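Local coordinates for intracellular growth locus, subunit C (Francisella tularensis subsp. tularensis, PDB 2QWU), which probably supports growth of the bacterium inside host cells as a pathogenicity-island protein, likely a tube-forming component of a type VI secretion system, at residues I18-D23 / C34-D39; I83-S88 / G182-Q187; I120-S125 / S144-Y149. The protein carries 2 engineered substitutions. One frame throughout, in Å; residues are numbered along the deposited sequence. Where two conformers were deposited one is given.

Contact 1. Residues I18-D23 / C34-D39; sequences IHVRTD and CRMFID. Engineered in segment 34-39: Met36 (natural residue Leu).
Thr22 and Cys34 meet because each chi1 sets its hetero atom between the backbone N and the carbonyl carbon (Thr22 OG1 at 75°, Cys34 SG at 67°), which leaves the methyl of Thr22 beside its own backbone N and facing the sulfur. Thr22 CG2 lies 3.8 Å from Cys34 SG, and Thr22 CB rests 3.8 Å from Cys34 O. The same sulfur comes within 3.9 Å of Arg21 O. A second apolar touch lies beside this one: Val20 CG1 lies 3.9 Å from SE of Met36, an engineered residue present as selenomethionine, the two side chains crossing obliquely. Both segments belong to one curled antiparallel sheet, yet they do not pair with each other. Each bonds instead to strand 71-79, Val20 with Met76, Thr22 with Ile74 and Met36 with Val73, and two waters bridge the segments, one from side chain to backbone, the other between backbones. The first donates to Thr22 OG1 at 2.7 Å and accepts from Met36 N at 3.0 Å. The second accepts from Asp23 N at 3.0 Å and donates to Cys34 O at 2.8 Å. Thr22 OG1 itself donates to Asp23 O, standing 44° out of that carbonyl plane, so its hydroxyl is gripped by a water and a main-chain oxygen. The CB of Arg35 points away from segment 18-23, and its guanidinium bonds to Ile55 O and Asn33 O.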
loop_
_atom_site.group_PDB
_atom_site.type_symbol
_atom_site.label_atom_id
_atom_site.label_comp_id
_atom_site.label_asym_id
_atom_site.label_seq_id
_atom_site.Cartn_x
_atom_site.Cartn_y
_atom_site.Cartn_z
ATOM N N ILE A 18 -9.422 -2.045 10.057
ATOM C CA ILE A 18 -9.712 -2.142 8.631
ATOM C C ILE A 18 -8.544 -2.939 8.100
ATOM O O ILE A 18 -7.357 -2.688 8.471
ATOM C CB ILE A 18 -9.749 -0.725 7.972
ATOM C CG1 ILE A 18 -10.953 0.062 8.515
ATOM C CG2 ILE A 18 -9.857 -0.836 6.460
ATOM C CD1 ILE A 18 -11.068 1.426 7.912
ATOM N N HIS A 19 -8.852 -3.904 7.256
ATOM C CA HIS A 19 -7.833 -4.768 6.733
ATOM C C HIS A 19 -8.079 -4.988 5.249
ATOM O O HIS A 19 -9.206 -5.259 4.831
ATOM C CB HIS A 19 -7.875 -6.132 7.467
ATOM C CG HIS A 19 -6.769 -7.066 7.080
ATOM N ND1 HIS A 19 -6.952 -8.117 6.216
ATOM C CD2 HIS A 19 -5.482 -7.133 7.500
ATOM C CE1 HIS A 19 -5.827 -8.813 6.124
ATOM N NE2 HIS A 19 -4.923 -8.242 6.891
ATOM N N VAL A 20 -7.034 -4.844 4.459
ATOM C CA VAL A 20 -7.162 -5.111 3.031
ATOM C C VAL A 20 -6.053 -6.063 2.647
ATOM O O VAL A 20 -4.904 -5.976 3.130
ATOM C CB VAL A 20 -7.050 -3.832 2.131
ATOM C CG1 VAL A 20 -6.914 -4.283 0.655
ATOM C CG2 VAL A 20 -8.306 -2.938 2.288
ATOM N N ARG A 21 -6.361 -6.975 1.752
ATOM C CA ARG A 21 -5.370 -7.911 1.319
ATOM C C ARG A 21 -5.710 -8.334 -0.094
ATOM O O ARG A 21 -6.893 -8.613 -0.405
ATOM C CB ARG A 21 -5.403 -9.101 2.245
ATOM C CG ARG A 21 -4.692 -10.336 1.759
ATOM C CD ARG A 21 -5.458 -11.481 2.341
ATOM N NE ARG A 21 -5.544 -11.304 3.780
ATOM C CZ ARG A 21 -4.743 -11.928 4.631
ATOM N NH1 ARG A 21 -3.823 -12.767 4.157
ATOM N NH2 ARG A 21 -4.835 -11.692 5.935
ATOM N N THR A 22 -4.696 -8.380 -0.942
ATOM C CA THR A 22 -4.886 -8.790 -2.315
ATOM C C THR A 22 -3.894 -9.911 -2.596
ATOM O O THR A 22 -3.026 -10.213 -1.765
ATOM C CB THR A 22 -4.557 -7.619 -3.323
ATOM O OG1 THR A 22 -3.129 -7.446 -3.421
ATOM C CG2 THR A 22 -5.181 -6.308 -2.828
ATOM N N ASP A 23 -4.019 -10.541 -3.760
ATOM C CA ASP A 23 -3.024 -11.541 -4.172
ATOM C C ASP A 23 -1.679 -10.773 -4.395
ATOM O O ASP A 23 -1.682 -9.613 -4.802
ATOM C CB ASP A 23 -3.488 -12.203 -5.460
ATOM C CG ASP A 23 -4.578 -13.227 -5.215
ATOM O OD1 ASP A 23 -4.753 -13.635 -4.027
ATOM O OD2 ASP A 23 -5.256 -13.631 -6.198
ATOM N N CYS A 34 -9.452 -7.851 -6.774
ATOM C CA CYS A 34 -8.988 -6.555 -6.295
ATOM C C CYS A 34 -7.471 -6.373 -6.412
ATOM O O CYS A 34 -6.670 -7.326 -6.415
ATOM C CB CYS A 34 -9.448 -6.315 -4.875
ATOM S SG CYS A 34 -8.666 -7.460 -3.706
ATOM N N ARG A 35 -7.078 -5.120 -6.631
ATOM C CA ARG A 35 -5.652 -4.820 -6.716
ATOM C C ARG A 35 -5.455 -3.338 -6.331
ATOM O O ARG A 35 -6.304 -2.474 -6.599
ATOM C CB ARG A 35 -5.063 -5.119 -8.113
ATOM C CG ARG A 35 -5.321 -4.014 -9.255
ATOM C CD ARG A 35 -6.754 -3.868 -9.600
ATOM N NE ARG A 35 -7.392 -5.096 -10.064
ATOM C CZ ARG A 35 -7.294 -5.655 -11.285
ATOM N NH1 ARG A 35 -6.549 -5.131 -12.273
ATOM N NH2 ARG A 35 -7.993 -6.768 -11.557
HETATM N N MSE A 36 -4.328 -3.070 -5.679
HETATM C CA MSE A 36 -3.984 -1.714 -5.243
HETATM C C MSE A 36 -2.551 -1.432 -5.592
HETATM O O MSE A 36 -1.696 -2.282 -5.471
HETATM C CB MSE A 36 -4.170 -1.578 -3.715
HETATM C CG MSE A 36 -5.596 -1.507 -3.270
HETATM SE SE MSE A 36 -5.634 -1.260 -1.361
HETATM C CE MSE A 36 -4.895 0.257 -1.364
ATOM N N PHE A 37 -2.287 -0.236 -6.124
ATOM C CA PHE A 37 -0.942 0.125 -6.397
ATOM C C PHE A 37 -0.816 1.653 -6.369
ATOM O O PHE A 37 -1.829 2.382 -6.432
ATOM C CB PHE A 37 -0.479 -0.505 -7.720
ATOM C CG PHE A 37 -1.330 -0.110 -8.945
ATOM C CD1 PHE A 37 -1.077 1.081 -9.620
ATOM C CD2 PHE A 37 -2.344 -0.959 -9.414
ATOM C CE1 PHE A 37 -1.836 1.439 -10.794
ATOM C CE2 PHE A 37 -3.105 -0.634 -10.586
ATOM C CZ PHE A 37 -2.824 0.597 -11.273
ATOM N N ILE A 38 0.423 2.111 -6.215
ATOM C CA ILE A 38 0.665 3.548 -6.108
ATOM C C ILE A 38 1.684 4.033 -7.131
ATOM O O ILE A 38 2.639 3.336 -7.455
ATOM C CB ILE A 38 1.115 3.906 -4.680
ATOM C CG1 ILE A 38 2.302 3.006 -4.258
ATOM C CG2 ILE A 38 -0.072 3.756 -3.699
ATOM C CD1 ILE A 38 2.890 3.354 -2.867
ATOM N N ASP A 39 1.517 5.266 -7.616
ATOM C CA ASP A 39 2.387 5.744 -8.698
ATOM C C ASP A 39 3.733 6.294 -8.266
ATOM O O ASP A 39 4.597 6.590 -9.127
ATOM C CB ASP A 39 1.623 6.741 -9.622
ATOM C CG ASP A 39 1.298 8.046 -8.945
ATOM O OD1 ASP A 39 1.683 8.230 -7.774
ATOM O OD2 ASP A 39 0.651 8.935 -9.612
HETATM O O HOH W 1 -2.386 -5.292 -4.915
HETATM O O HOH W 2 -6.390 -9.914 -5.481
#

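Contact 2. Residues I83-S88 / G182-Q187; sequences INPTIS and GLTTSQ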
loop_
_atom_site.group_PDB
_atom_site.type_symbol
_atom_site.label_atom_id
_atom_site.label_comp_id
_atom_site.label_asym_id
_atom_site.label_seq_id
_atom_site.Cartn_x
_atom_site.Cartn_y
_atom_site.Cartn_z
ATOM N N ILE A 83 -5.740 8.726 19.593
ATOM C CA ILE A 83 -4.818 9.724 19.134
ATOM C C ILE A 83 -4.212 9.332 17.770
ATOM O O ILE A 83 -4.437 10.011 16.768
ATOM C CB ILE A 83 -3.670 9.986 20.120
ATOM C CG1 ILE A 83 -4.225 10.449 21.480
ATOM C CG2 ILE A 83 -2.846 11.135 19.580
ATOM C CD1 ILE A 83 -3.133 10.824 22.456
ATOM N N ASN A 84 -3.418 8.270 17.729
ATOM C CA ASN A 84 -2.823 7.875 16.459
ATOM C C ASN A 84 -3.146 6.409 16.214
ATOM O O ASN A 84 -3.261 5.617 17.166
ATOM C CB ASN A 84 -1.289 8.055 16.475
ATOM C CG ASN A 84 -0.853 9.482 16.823
ATOM O OD1 ASN A 84 -1.461 10.475 16.400
ATOM N ND2 ASN A 84 0.205 9.584 17.581
ATOM N N PRO A 85 -3.301 6.024 14.940
ATOM C CA PRO A 85 -3.606 4.623 14.604
ATOM C C PRO A 85 -2.361 3.766 14.642
ATOM O O PRO A 85 -1.264 4.293 14.790
ATOM C CB PRO A 85 -4.131 4.722 13.188
ATOM C CG PRO A 85 -3.303 5.865 12.625
ATOM C CD PRO A 85 -3.406 6.892 13.748
ATOM N N THR A 86 -2.526 2.445 14.553
ATOM C CA THR A 86 -1.368 1.534 14.492
ATOM C C THR A 86 -1.555 0.903 13.140
ATOM O O THR A 86 -2.654 0.475 12.813
ATOM C CB THR A 86 -1.359 0.468 15.604
ATOM O OG1 THR A 86 -1.115 1.110 16.875
ATOM C CG2 THR A 86 -0.257 -0.511 15.361
ATOM N N ILE A 87 -0.480 0.872 12.362
ATOM C CA ILE A 87 -0.577 0.434 10.979
ATOM C C ILE A 87 0.524 -0.503 10.566
ATOM O O ILE A 87 1.688 -0.339 10.964
ATOM C CB ILE A 87 -0.517 1.736 10.054
ATOM C CG1 ILE A 87 -1.758 2.593 10.328
ATOM C CG2 ILE A 87 -0.435 1.389 8.589
ATOM C CD1 ILE A 87 -1.674 3.949 9.588
ATOM N N SER A 88 0.162 -1.487 9.752
ATOM C CA SER A 88 1.165 -2.371 9.148
ATOM C C SER A 88 0.845 -2.344 7.656
ATOM O O SER A 88 -0.295 -2.143 7.262
ATOM C CB SER A 88 1.121 -3.811 9.727
ATOM O OG SER A 88 -0.130 -4.408 9.505
ATOM N N GLY A 182 4.391 -1.532 12.903
ATOM C CA GLY A 182 4.618 -0.493 13.904
ATOM C C GLY A 182 4.675 0.933 13.378
ATOM O O GLY A 182 5.499 1.750 13.829
ATOM N N LEU A 183 3.828 1.235 12.403
ATOM C CA LEU A 183 3.791 2.555 11.803
ATOM C C LEU A 183 2.554 3.286 12.305
ATOM O O LEU A 183 1.670 2.693 12.862
ATOM C CB LEU A 183 3.661 2.416 10.268
ATOM C CG LEU A 183 4.840 1.827 9.494
ATOM C CD1 LEU A 183 4.444 1.567 8.003
ATOM C CD2 LEU A 183 6.006 2.823 9.580
ATOM N N THR A 184 2.527 4.592 12.136
ATOM C CA THR A 184 1.324 5.347 12.464
ATOM C C THR A 184 1.327 6.496 11.442
ATOM O O THR A 184 2.126 6.487 10.520
ATOM C CB THR A 184 1.342 5.859 13.913
ATOM O OG1 THR A 184 0.098 6.532 14.168
ATOM C CG2 THR A 184 2.487 6.826 14.133
ATOM N N THR A 185 0.429 7.453 11.561
ATOM C CA THR A 185 0.418 8.573 10.598
ATOM C C THR A 185 -0.289 9.723 11.323
ATOM O O THR A 185 -1.049 9.469 12.237
ATOM C CB THR A 185 -0.432 8.192 9.342
ATOM O OG1 THR A 185 -0.545 9.325 8.442
ATOM C CG2 THR A 185 -1.858 7.802 9.746
ATOM N N SER A 186 -0.063 10.973 10.923
ATOM C CA SER A 186 -0.801 12.090 11.533
ATOM C C SER A 186 -2.102 12.385 10.788
ATOM O O SER A 186 -2.893 13.258 11.204
ATOM C CB SER A 186 0.010 13.382 11.486
ATOM O OG SER A 186 1.328 13.148 11.885
ATOM N N GLN A 187 -2.322 11.695 9.676
ATOM C CA GLN A 187 -3.546 11.900 8.886
ATOM C C GLN A 187 -4.678 11.307 9.722
ATOM O O GLN A 187 -4.552 10.192 10.255
ATOM C CB GLN A 187 -3.413 11.209 7.501
ATOM C CG GLN A 187 -4.581 11.404 6.597
ATOM C CD GLN A 187 -4.275 11.021 5.151
ATOM O OE1 GLN A 187 -3.175 11.315 4.628
ATOM N NE2 GLN A 187 -5.242 10.371 4.481
HETATM O O HOH W 3 1.719 -2.754 13.254
#
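The pyrrolidine ring of Pro85 meets two threonines, each crossing it at about a right angle: ring atom CG touches Thr185 CG2 at 3.8 Å, and ring atom CD comes within 3.5 Å of Thr184 OG1. The ring sits where strands 86-96 and 173-184 pair antiparallel in the large sheet, the first just starting and the second ending; the end-to-end directions of 84-87 and 182-185 differ by 126°. The flat carbonyl of Pro85 receives the same hydroxyl, Thr184 OG1 donating to Pro85 O at 2.7 Å from a position tilted 20° off the carbonyl plane. With OG1 anti to the backbone N (chi1 -177°), the hydroxyl reaches over to this oxygen and also lies against Asn84 CB. Ile87 and Leu183 form a hydrogen-bonded pair: Ile87 N gives to Leu183 O at 2.9 Å, and Leu183 N to Ile87 O at 3.0 Å. Their side chains share one face, where both pack on Leu148, while Ile87 CD1 reaches Thr185 CG2 at 3.9 Å. Thr185 opens an ST turn, its OG1 accepting from Gln187 N at 3.2 Å while also bonded to Glu147 O. Past the paired residues, a water accepts from Gly182 N at 3.0 Å and gives a weak bond to Ile87 O.

Contact 3. Residues I120-S125 / S144-Y149; sequences IKLGNS and SNLELY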
loop_
_atom_site.group_PDB
_atom_site.type_symbol
_atom_site.label_atom_id
_atom_site.label_comp_id
_atom_site.label_asym_id
_atom_site.label_seq_id
_atom_site.Cartn_x
_atom_site.Cartn_y
_atom_site.Cartn_z
ATOM N N ILE A 120 7.538 7.258 5.129
ATOM C CA ILE A 120 7.209 6.418 3.994
ATOM C C ILE A 120 6.079 7.219 3.392
ATOM O O ILE A 120 5.057 7.469 4.047
ATOM C CB ILE A 120 6.774 5.049 4.450
ATOM C CG1 ILE A 120 7.986 4.417 5.153
ATOM C CG2 ILE A 120 6.259 4.209 3.253
ATOM C CD1 ILE A 120 7.789 3.044 5.599
ATOM N N LYS A 121 6.293 7.699 2.167
ATOM C CA LYS A 121 5.303 8.568 1.554
ATOM C C LYS A 121 4.742 7.884 0.314
ATOM O O LYS A 121 5.491 7.539 -0.633
ATOM C CB LYS A 121 5.947 9.906 1.166
ATOM C CG LYS A 121 5.013 10.867 0.421
ATOM C CD LYS A 121 4.033 11.540 1.341
ATOM C CE LYS A 121 3.294 12.742 0.657
ATOM N NZ LYS A 121 2.282 13.357 1.581
ATOM N N LEU A 122 3.433 7.653 0.340
ATOM C CA LEU A 122 2.797 6.952 -0.767
ATOM C C LEU A 122 2.291 7.969 -1.781
ATOM O O LEU A 122 1.817 9.048 -1.381
ATOM C CB LEU A 122 1.589 6.153 -0.262
ATOM C CG LEU A 122 1.773 5.263 0.969
ATOM C CD1 LEU A 122 0.505 4.382 1.185
ATOM C CD2 LEU A 122 2.996 4.400 0.769
ATOM N N GLY A 123 2.382 7.617 -3.054
ATOM C CA GLY A 123 1.905 8.484 -4.117
ATOM C C GLY A 123 0.414 8.257 -4.335
ATOM O O GLY A 123 -0.281 7.796 -3.436
ATOM N N ASN A 124 -0.083 8.568 -5.530
ATOM C CA ASN A 124 -1.499 8.401 -5.836
ATOM C C ASN A 124 -1.830 6.930 -6.021
ATOM O O ASN A 124 -1.167 6.220 -6.798
ATOM C CB ASN A 124 -1.843 9.116 -7.141
ATOM C CG ASN A 124 -1.600 10.606 -7.038
ATOM O OD1 ASN A 124 -2.115 11.259 -6.097
ATOM N ND2 ASN A 124 -0.823 11.149 -7.968
ATOM N N SER A 125 -2.860 6.482 -5.323
ATOM C CA SER A 125 -3.289 5.099 -5.519
ATOM C C SER A 125 -4.293 5.010 -6.669
ATOM O O SER A 125 -4.915 6.009 -7.083
ATOM C CB SER A 125 -3.879 4.530 -4.202
ATOM O OG SER A 125 -4.884 5.326 -3.630
ATOM N N SER A 144 -3.807 7.794 -1.411
ATOM C CA SER A 144 -3.019 8.852 -2.035
ATOM C C SER A 144 -2.402 9.824 -1.075
ATOM O O SER A 144 -3.083 10.377 -0.220
ATOM C CB SER A 144 -3.848 9.626 -3.102
ATOM O OG SER A 144 -4.447 8.735 -4.035
ATOM N N ASN A 145 -1.091 10.026 -1.244
ATOM C CA ASN A 145 -0.326 10.947 -0.448
ATOM C C ASN A 145 -0.171 10.654 1.004
ATOM O O ASN A 145 0.310 11.509 1.730
ATOM C CB ASN A 145 -0.870 12.365 -0.645
ATOM C CG ASN A 145 -0.629 12.852 -2.073
ATOM O OD1 ASN A 145 0.394 12.510 -2.673
ATOM N ND2 ASN A 145 -1.553 13.635 -2.618
ATOM N N LEU A 146 -0.531 9.444 1.439
ATOM C CA LEU A 146 -0.431 9.153 2.842
ATOM C C LEU A 146 1.028 9.095 3.277
ATOM O O LEU A 146 1.843 8.498 2.575
ATOM C CB LEU A 146 -1.153 7.831 3.129
ATOM C CG LEU A 146 -1.179 7.340 4.577
ATOM C CD1 LEU A 146 -2.134 8.188 5.431
ATOM C CD2 LEU A 146 -1.728 5.862 4.551
ATOM N N GLU A 147 1.353 9.706 4.430
ATOM C CA GLU A 147 2.696 9.662 4.977
ATOM C C GLU A 147 2.655 8.862 6.281
ATOM O O GLU A 147 1.895 9.173 7.220
ATOM C CB GLU A 147 3.257 11.045 5.297
ATOM C CG GLU A 147 4.723 10.970 5.755
ATOM C CD GLU A 147 5.417 12.337 5.720
ATOM O OE1 GLU A 147 5.403 13.028 6.752
ATOM O OE2 GLU A 147 5.952 12.733 4.650
ATOM N N LEU A 148 3.451 7.814 6.309
ATOM C CA LEU A 148 3.524 6.946 7.488
ATOM C C LEU A 148 4.905 7.091 8.142
ATOM O O LEU A 148 5.900 7.411 7.486
ATOM C CB LEU A 148 3.362 5.480 7.072
ATOM C CG LEU A 148 2.096 5.116 6.241
ATOM C CD1 LEU A 148 2.260 3.659 5.613
ATOM C CD2 LEU A 148 0.885 5.114 7.131
ATOM N N TYR A 149 4.976 6.824 9.440
ATOM C CA TYR A 149 6.269 6.937 10.126
ATOM C C TYR A 149 6.219 5.978 11.305
ATOM O O TYR A 149 5.159 5.537 11.706
ATOM C CB TYR A 149 6.520 8.412 10.555
ATOM C CG TYR A 149 5.546 8.967 11.560
ATOM C CD1 TYR A 149 5.736 8.747 12.904
ATOM C CD2 TYR A 149 4.458 9.735 11.156
ATOM C CE1 TYR A 149 4.848 9.284 13.855
ATOM C CE2 TYR A 149 3.566 10.261 12.064
ATOM C CZ TYR A 149 3.771 10.042 13.412
ATOM O OH TYR A 149 2.900 10.591 14.331
HETATM O O HOH W 4 4.062 14.651 3.185
#
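Ile120 and Leu148 form a hydrogen-bonded antiparallel pair, with Lys121 and Glu147 the adjoining non-hydrogen-bonded one, where strands 120-122 and 147-150 lie side by side in the curled sheet. Among the main-chain bonds, Leu148 N gives to Ile120 O at 2.8 Å, with the return bond from Ile120 N to Leu148 O. Leu122 N meets Leu146 O at 2.9 Å, almost straight at 179°. Beyond the strands the pairing loses regularity: Asn145 N reaches Gly123 O at 3.2 Å from 65° above that carbonyl plane, and the Ser144 CA-H also points at Gly123 O. Apolar contact is light, Ile120 and Leu148 sharing a face with their CB atoms adjacent and Leu122 CD1 near Leu146 CB; that face continues to Leu41 and Leu183. Polar side chains tie the remainder. Ser144 OG accepts from Ser125 N at 3.0 Å and bonds to Asp142 OD1 as well. On the other face, the bend of Lys121 at chi2 (77°) brings CD near the carbonyl oxygens of Asn145 and Leu146. A water 2.7 Å from Lys121 NZ links the ammonium to Glu147 OE2. Lys121 NZ also donates directly to Asn145 O at 2.7 Å.

The three contacts belong to one sheet whose antiparallel pairings run in a closed circuit, 37-43, 120-122, 147-150, 173-184, 86-96, 71-79 and back to 37-43, consistent with a barrel-like core, with strand 18-21 of contact 1 branching off 71-79. Contact 3 is the middle piece. It meets contact 1 where Asp39 OD1 bonds to Asn124 N at 2.9 Å and Ile38 CD1 packs on Leu122 CD2, the centres about 14 Å apart. It meets contact 2 through Thr184 N to Tyr149 O at 2.8 Å, centres about 12 Å apart. Contacts 1 and 2 do not touch, their nearest atoms about 6 Å apart. Along the chain, contact 3 nests within the loop contact 2 closes.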